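Local coordinates for protein putative nucleotide sugar epimerase/ dehydratase (Bordetella bronchiseptica, PDB 2Q1S) that binds NADH in a Rossmann fold and probably acts as a nucleotide-sugar epimerase or dehydratase in the biosynthesis of the bacterial O-antigen, at residues A[241-246]-A[349-354]; A[296-301]-A[308-313]. All blocks are in the same frame, centred on the assembly; numbering follows the deposited sequence.

Interaction 1: A[241-246]-A[349-354]; sequences KALKGM and KTIEWT
Leu243 reaches from the last turn of helix 234-243 to the side of helix 343-356, where its CD1 methyl rests on Thr354, 3.8 Å from CG2. CD1 also comes near CB of Thr354, so the methyl sits against the aliphatic side of the threonine. The second methyl, CD2, turns to Ile351 one helical turn earlier and lies at a looser 4.4 Å from its CG2. The two branches of one leucine thus divide between residues at positions i and i+3 of the facing helix.

The threonine is held in this pose from within its own helix. OG1, beside the backbone N (chi1 -48°), bonds to Thr350 O at 2.7 Å, with the donor lifted 41° above the carbonyl plane; the same oxygen also accepts from Thr354 N. That rotation places CG2 anti to the backbone N and presents a methyl to Leu243. Two residues on from the leucine, helix 234-243 ends in a Schellman motif: Gly245 adopts positive phi, its N bonds to Ala242 O, and Met246 N returns to Lys241 O at 2.8 Å.

Ile239, one turn before Leu243, packs on Ile351 and Thr354 as well, while Thr304 of helix 293-304 also touches the leucine. The contact therefore joins two helices of this extended short-chain dehydrogenase/reductase near the cofactor site rather than in it; the side chain of Thr354 lies about 9 Å from that of the NAD-binding Phe43. Its chemistry is wholly apolar across the interface: the threonine hydroxyl is satisfied inside its own helix, and aliphatic carbon contacts, methyl on methyl at the closest, link these two segments.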
loop_
_atom_site.group_PDB
_atom_site.type_symbol
_atom_site.label_atom_id
_atom_site.label_comp_id
_atom_site.label_asym_id
_atom_site.label_seq_id
_atom_site.Cartn_x
_atom_site.Cartn_y
_atom_site.Cartn_z
ATOM N N LYS A 241 35.795 5.330 -4.362
ATOM C CA LYS A 241 36.607 5.152 -5.576
ATOM C C LYS A 241 37.674 6.246 -5.693
ATOM O O LYS A 241 38.810 5.976 -6.117
ATOM C CB LYS A 241 35.724 5.090 -6.827
ATOM C CG LYS A 241 34.950 3.778 -6.949
ATOM C CD LYS A 241 33.960 3.757 -8.098
ATOM C CE LYS A 241 33.691 2.294 -8.503
ATOM N NZ LYS A 241 32.528 2.152 -9.418
ATOM N N ALA A 242 37.309 7.473 -5.318
ATOM C CA ALA A 242 38.251 8.601 -5.315
ATOM C C ALA A 242 39.399 8.383 -4.332
ATOM O O ALA A 242 40.574 8.606 -4.674
ATOM C CB ALA A 242 37.533 9.884 -5.001
ATOM N N LEU A 243 39.063 7.927 -3.128
ATOM C CA LEU A 243 40.060 7.550 -2.118
ATOM C C LEU A 243 40.994 6.417 -2.558
ATOM O O LEU A 243 42.095 6.299 -2.040
ATOM C CB LEU A 243 39.376 7.193 -0.786
ATOM C CG LEU A 243 38.824 8.344 0.073
ATOM C CD1 LEU A 243 38.238 7.764 1.341
ATOM C CD2 LEU A 243 39.942 9.334 0.420
ATOM N N LYS A 244 40.536 5.592 -3.498
ATOM C CA LYS A 244 41.312 4.486 -4.031
ATOM C C LYS A 244 42.042 4.904 -5.314
ATOM O O LYS A 244 42.695 4.079 -5.964
ATOM C CB LYS A 244 40.440 3.254 -4.328
ATOM C CG LYS A 244 39.691 2.635 -3.146
ATOM C CD LYS A 244 40.581 2.189 -1.998
ATOM C CE LYS A 244 41.379 0.923 -2.318
ATOM N NZ LYS A 244 42.018 0.405 -1.089
ATOM N N GLY A 245 41.859 6.175 -5.695
ATOM C CA GLY A 245 42.545 6.723 -6.862
ATOM C C GLY A 245 41.968 6.243 -8.183
ATOM O O GLY A 245 42.665 6.224 -9.204
ATOM N N MET A 246 40.694 5.861 -8.168
ATOM C CA MET A 246 40.054 5.293 -9.350
ATOM C C MET A 246 39.249 6.353 -10.092
ATOM O O MET A 246 38.714 7.278 -9.463
ATOM C CB MET A 246 39.139 4.128 -8.962
ATOM C CG MET A 246 39.834 2.953 -8.286
ATOM S SD MET A 246 38.632 1.735 -7.712
ATOM C CE MET A 246 39.679 0.519 -6.918
ATOM N N LYS A 349 33.440 16.602 5.559
ATOM C CA LYS A 349 33.120 15.819 6.742
ATOM C C LYS A 349 32.965 14.333 6.415
ATOM O O LYS A 349 33.445 13.477 7.147
ATOM C CB LYS A 349 31.871 16.363 7.446
ATOM C CG LYS A 349 32.165 17.597 8.287
ATOM C CD LYS A 349 30.905 18.315 8.735
ATOM C CE LYS A 349 31.211 19.499 9.677
ATOM N NZ LYS A 349 30.028 20.406 9.775
ATOM N N THR A 350 32.257 14.038 5.325
ATOM C CA THR A 350 32.042 12.661 4.878
ATOM C C THR A 350 33.318 11.951 4.470
ATOM O O THR A 350 33.560 10.814 4.891
ATOM C CB THR A 350 31.020 12.639 3.720
ATOM O OG1 THR A 350 29.860 13.353 4.129
ATOM C CG2 THR A 350 30.609 11.204 3.376
ATOM N N ILE A 351 34.147 12.631 3.683
ATOM C CA ILE A 351 35.440 12.107 3.244
ATOM C C ILE A 351 36.355 11.889 4.465
ATOM O O ILE A 351 37.007 10.854 4.593
ATOM C CB ILE A 351 36.062 13.060 2.194
ATOM C CG1 ILE A 351 35.227 13.038 0.896
ATOM C CG2 ILE A 351 37.575 12.725 1.927
ATOM C CD1 ILE A 351 35.329 14.311 0.049
ATOM N N GLU A 352 36.368 12.842 5.401
ATOM C CA GLU A 352 37.200 12.670 6.600
ATOM C C GLU A 352 36.810 11.387 7.315
ATOM O O GLU A 352 37.658 10.567 7.634
ATOM C CB GLU A 352 37.095 13.883 7.533
ATOM C CG GLU A 352 37.737 15.123 6.985
ATOM N N TRP A 353 35.501 11.182 7.511
ATOM C CA TRP A 353 35.036 9.975 8.187
ATOM C C TRP A 353 35.365 8.701 7.404
ATOM O O TRP A 353 35.750 7.681 7.988
ATOM C CB TRP A 353 33.518 10.060 8.456
ATOM C CG TRP A 353 32.943 8.774 8.992
ATOM C CD1 TRP A 353 32.852 8.380 10.306
ATOM C CD2 TRP A 353 32.351 7.718 8.217
ATOM N NE1 TRP A 353 32.217 7.144 10.386
ATOM C CE2 TRP A 353 31.942 6.702 9.122
ATOM C CE3 TRP A 353 32.145 7.528 6.841
ATOM C CZ2 TRP A 353 31.308 5.508 8.691
ATOM C CZ3 TRP A 353 31.503 6.326 6.404
ATOM C CH2 TRP A 353 31.138 5.327 7.338
ATOM N N THR A 354 35.194 8.752 6.087
ATOM C CA THR A 354 35.463 7.585 5.242
ATOM C C THR A 354 36.946 7.180 5.297
ATOM O O THR A 354 37.276 5.995 5.420
ATOM C CB THR A 354 35.004 7.836 3.794
ATOM O OG1 THR A 354 33.670 8.366 3.824
ATOM C CG2 THR A 354 35.057 6.531 2.963
#

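Interaction 2: A[296-301]-A[308-313]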
loop_
_atom_site.group_PDB
_atom_site.type_symbol
_atom_site.label_atom_id
_atom_site.label_comp_id
_atom_site.label_asym_id
_atom_site.label_seq_id
_atom_site.Cartn_x
_atom_site.Cartn_y
_atom_site.Cartn_z
ATOM N N LEU A 296 29.444 17.177 -8.149
ATOM C CA LEU A 296 29.715 16.243 -7.045
ATOM C C LEU A 296 31.065 15.529 -7.240
ATOM O O LEU A 296 31.957 15.594 -6.375
ATOM C CB LEU A 296 28.560 15.236 -6.885
ATOM C CG LEU A 296 28.639 14.271 -5.689
ATOM C CD1 LEU A 296 28.145 14.966 -4.419
ATOM C CD2 LEU A 296 27.813 12.993 -5.941
ATOM N N ALA A 297 31.234 14.888 -8.400
ATOM C CA ALA A 297 32.487 14.177 -8.721
ATOM C C ALA A 297 33.690 15.116 -8.724
ATOM O O ALA A 297 34.750 14.764 -8.204
ATOM C CB ALA A 297 32.361 13.449 -10.054
ATOM N N THR A 298 33.519 16.307 -9.302
ATOM C CA THR A 298 34.590 17.296 -9.359
ATOM C C THR A 298 35.085 17.624 -7.944
ATOM O O THR A 298 36.286 17.547 -7.674
ATOM C CB THR A 298 34.135 18.569 -10.125
ATOM O OG1 THR A 298 33.974 18.242 -11.517
ATOM C CG2 THR A 298 35.160 19.671 -9.964
ATOM N N LYS A 299 34.130 17.926 -7.053
ATOM C CA LYS A 299 34.398 18.296 -5.652
ATOM C C LYS A 299 35.078 17.168 -4.874
ATOM O O LYS A 299 36.059 17.389 -4.176
ATOM C CB LYS A 299 33.093 18.677 -4.949
ATOM C CG LYS A 299 32.551 20.054 -5.330
ATOM C CD LYS A 299 31.041 20.109 -5.127
ATOM C CE LYS A 299 30.502 21.531 -5.048
ATOM N NZ LYS A 299 30.799 22.411 -6.193
ATOM N N ILE A 300 34.542 15.959 -4.993
ATOM C CA ILE A 300 35.130 14.792 -4.350
ATOM C C ILE A 300 36.569 14.546 -4.834
ATOM O O ILE A 300 37.475 14.280 -4.032
ATOM C CB ILE A 300 34.240 13.540 -4.560
ATOM C CG1 ILE A 300 32.930 13.688 -3.789
ATOM C CG2 ILE A 300 34.978 12.268 -4.097
ATOM C CD1 ILE A 300 31.878 12.639 -4.158
ATOM N N ASN A 301 36.788 14.643 -6.142
ATOM C CA ASN A 301 38.138 14.500 -6.683
ATOM C C ASN A 301 39.078 15.564 -6.109
ATOM O O ASN A 301 40.183 15.251 -5.657
ATOM C CB ASN A 301 38.116 14.513 -8.216
ATOM C CG ASN A 301 37.704 13.160 -8.821
ATOM O OD1 ASN A 301 37.647 12.131 -8.133
ATOM N ND2 ASN A 301 37.431 13.162 -10.120
ATOM N N THR A 308 42.568 11.528 -11.610
ATOM C CA THR A 308 42.063 10.818 -12.787
ATOM C C THR A 308 41.009 11.629 -13.547
ATOM O O THR A 308 40.433 12.579 -13.007
ATOM C CB THR A 308 41.493 9.435 -12.418
ATOM O OG1 THR A 308 40.538 9.576 -11.357
ATOM C CG2 THR A 308 42.611 8.498 -11.975
ATOM N N GLU A 309 40.766 11.248 -14.799
ATOM C CA GLU A 309 39.894 12.004 -15.697
ATOM C C GLU A 309 38.412 11.897 -15.314
ATOM O O GLU A 309 37.996 10.946 -14.642
ATOM C CB GLU A 309 40.097 11.546 -17.146
ATOM N N LEU A 310 37.639 12.898 -15.738
ATOM C CA LEU A 310 36.178 12.897 -15.600
ATOM C C LEU A 310 35.504 13.095 -16.956
ATOM O O LEU A 310 35.633 14.163 -17.559
ATOM C CB LEU A 310 35.712 14.008 -14.649
ATOM C CG LEU A 310 35.337 13.733 -13.192
ATOM C CD1 LEU A 310 34.658 14.975 -12.613
ATOM C CD2 LEU A 310 34.450 12.504 -13.054
ATOM N N ASP A 311 34.782 12.076 -17.429
ATOM C CA ASP A 311 34.016 12.199 -18.674
ATOM C C ASP A 311 32.697 12.976 -18.466
ATOM O O ASP A 311 31.609 12.386 -18.525
ATOM C CB ASP A 311 33.754 10.818 -19.299
ATOM N N ARG A 312 32.801 14.293 -18.243
ATOM C CA ARG A 312 31.631 15.139 -17.988
ATOM C C ARG A 312 31.147 15.887 -19.229
ATOM O O ARG A 312 31.934 16.202 -20.125
ATOM C CB ARG A 312 31.854 16.102 -16.799
ATOM C CG ARG A 312 32.784 17.288 -17.043
ATOM C CD ARG A 312 32.867 18.202 -15.816
ATOM N NE ARG A 312 31.856 19.270 -15.820
ATOM C CZ ARG A 312 31.663 20.138 -14.825
ATOM N NH1 ARG A 312 32.401 20.083 -13.722
ATOM N NH2 ARG A 312 30.725 21.074 -14.930
ATOM N N LEU A 313 29.843 16.154 -19.260
ATOM C CA LEU A 313 29.168 16.785 -20.385
ATOM C C LEU A 313 28.348 17.971 -19.879
ATOM O O LEU A 313 27.963 18.002 -18.702
ATOM C CB LEU A 313 28.237 15.785 -21.080
ATOM C CG LEU A 313 28.841 14.715 -21.999
ATOM C CD1 LEU A 313 27.779 13.649 -22.333
ATOM C CD2 LEU A 313 29.444 15.316 -23.254
HETATM O O HOH W 1 37.948 10.630 -11.769
#
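The carboxamide of Asn301 and the guanidinium of Arg312 are the flat groups that meet the opposite segment, with Leu310 between them along the contact. At the ND2 end of the amide, CG of Leu310, 3.8 Å from ND2, and a water approach from opposite sides of the amide plane, each tilted out of it. Thr298 OG1 stands at the edge of the Arg312 guanidinium, near its plane. That last approach is a weak hydrogen bond from NH1, 3.3 Å long and bent to 129° at the hydrogen. The arginine chain bends at chi3 (-90°), and the guanidinium lies beside Thr298. NH1 also has a long, weak ion pair with Asp295, and Thr298 OG1 has its stronger partner in Ala294 O of its own helix.

Leu310 supplies the apolar centre. CD1 and CD2 straddle the methyl of Ala297, each 3.8 Å from CB, and CD1 also approaches Thr298 OG1 at 3.5 Å. The side chain of Leu310 is about 7 Å from that of Pro249, which binds UDP in another structure of this protein.

At the other end the water joins helix to loop. It accepts from Asn301 ND2 at 3.1 Å, donates to Glu309 O at 2.9 Å and also bonds to Thr308 OG1. The amide oxygen, Asn301 OD1, takes a hydrogen bond from Asn306 ND2, so both ends of the carboxamide are engaged and its rotation is fixed.

The irregular segment 308-313, with an inverse gamma turn at Asp311, thus runs back beside helix 293-304. A leucine packed on an alanine methyl, flanked by a water bridge and a weak arginine-threonine bond, implies a partly hydrated fastening, apolar at its middle and polar at both ends.

From the N terminus, the chain leaves the Rossmann sheet through helix 234-243 and reaches 241-246, the first half of interaction 1. It then returns through strand 257-262 and helix 263-276 before entering helix 293-304. Interaction 2 closes a short loop there, folding 308-313 back on 296-301. Only later, in helix 343-356, does 349-354 complete interaction 1, so the short closure lies within the long one. The two contacts also touch: Ala242 packs on Ile300, and Thr308 lies against Gly245 and Met246. Helices 234-243, 293-304 and 343-356 thus all meet one another, with the loop after 293-304 laid against the turn that ends the first.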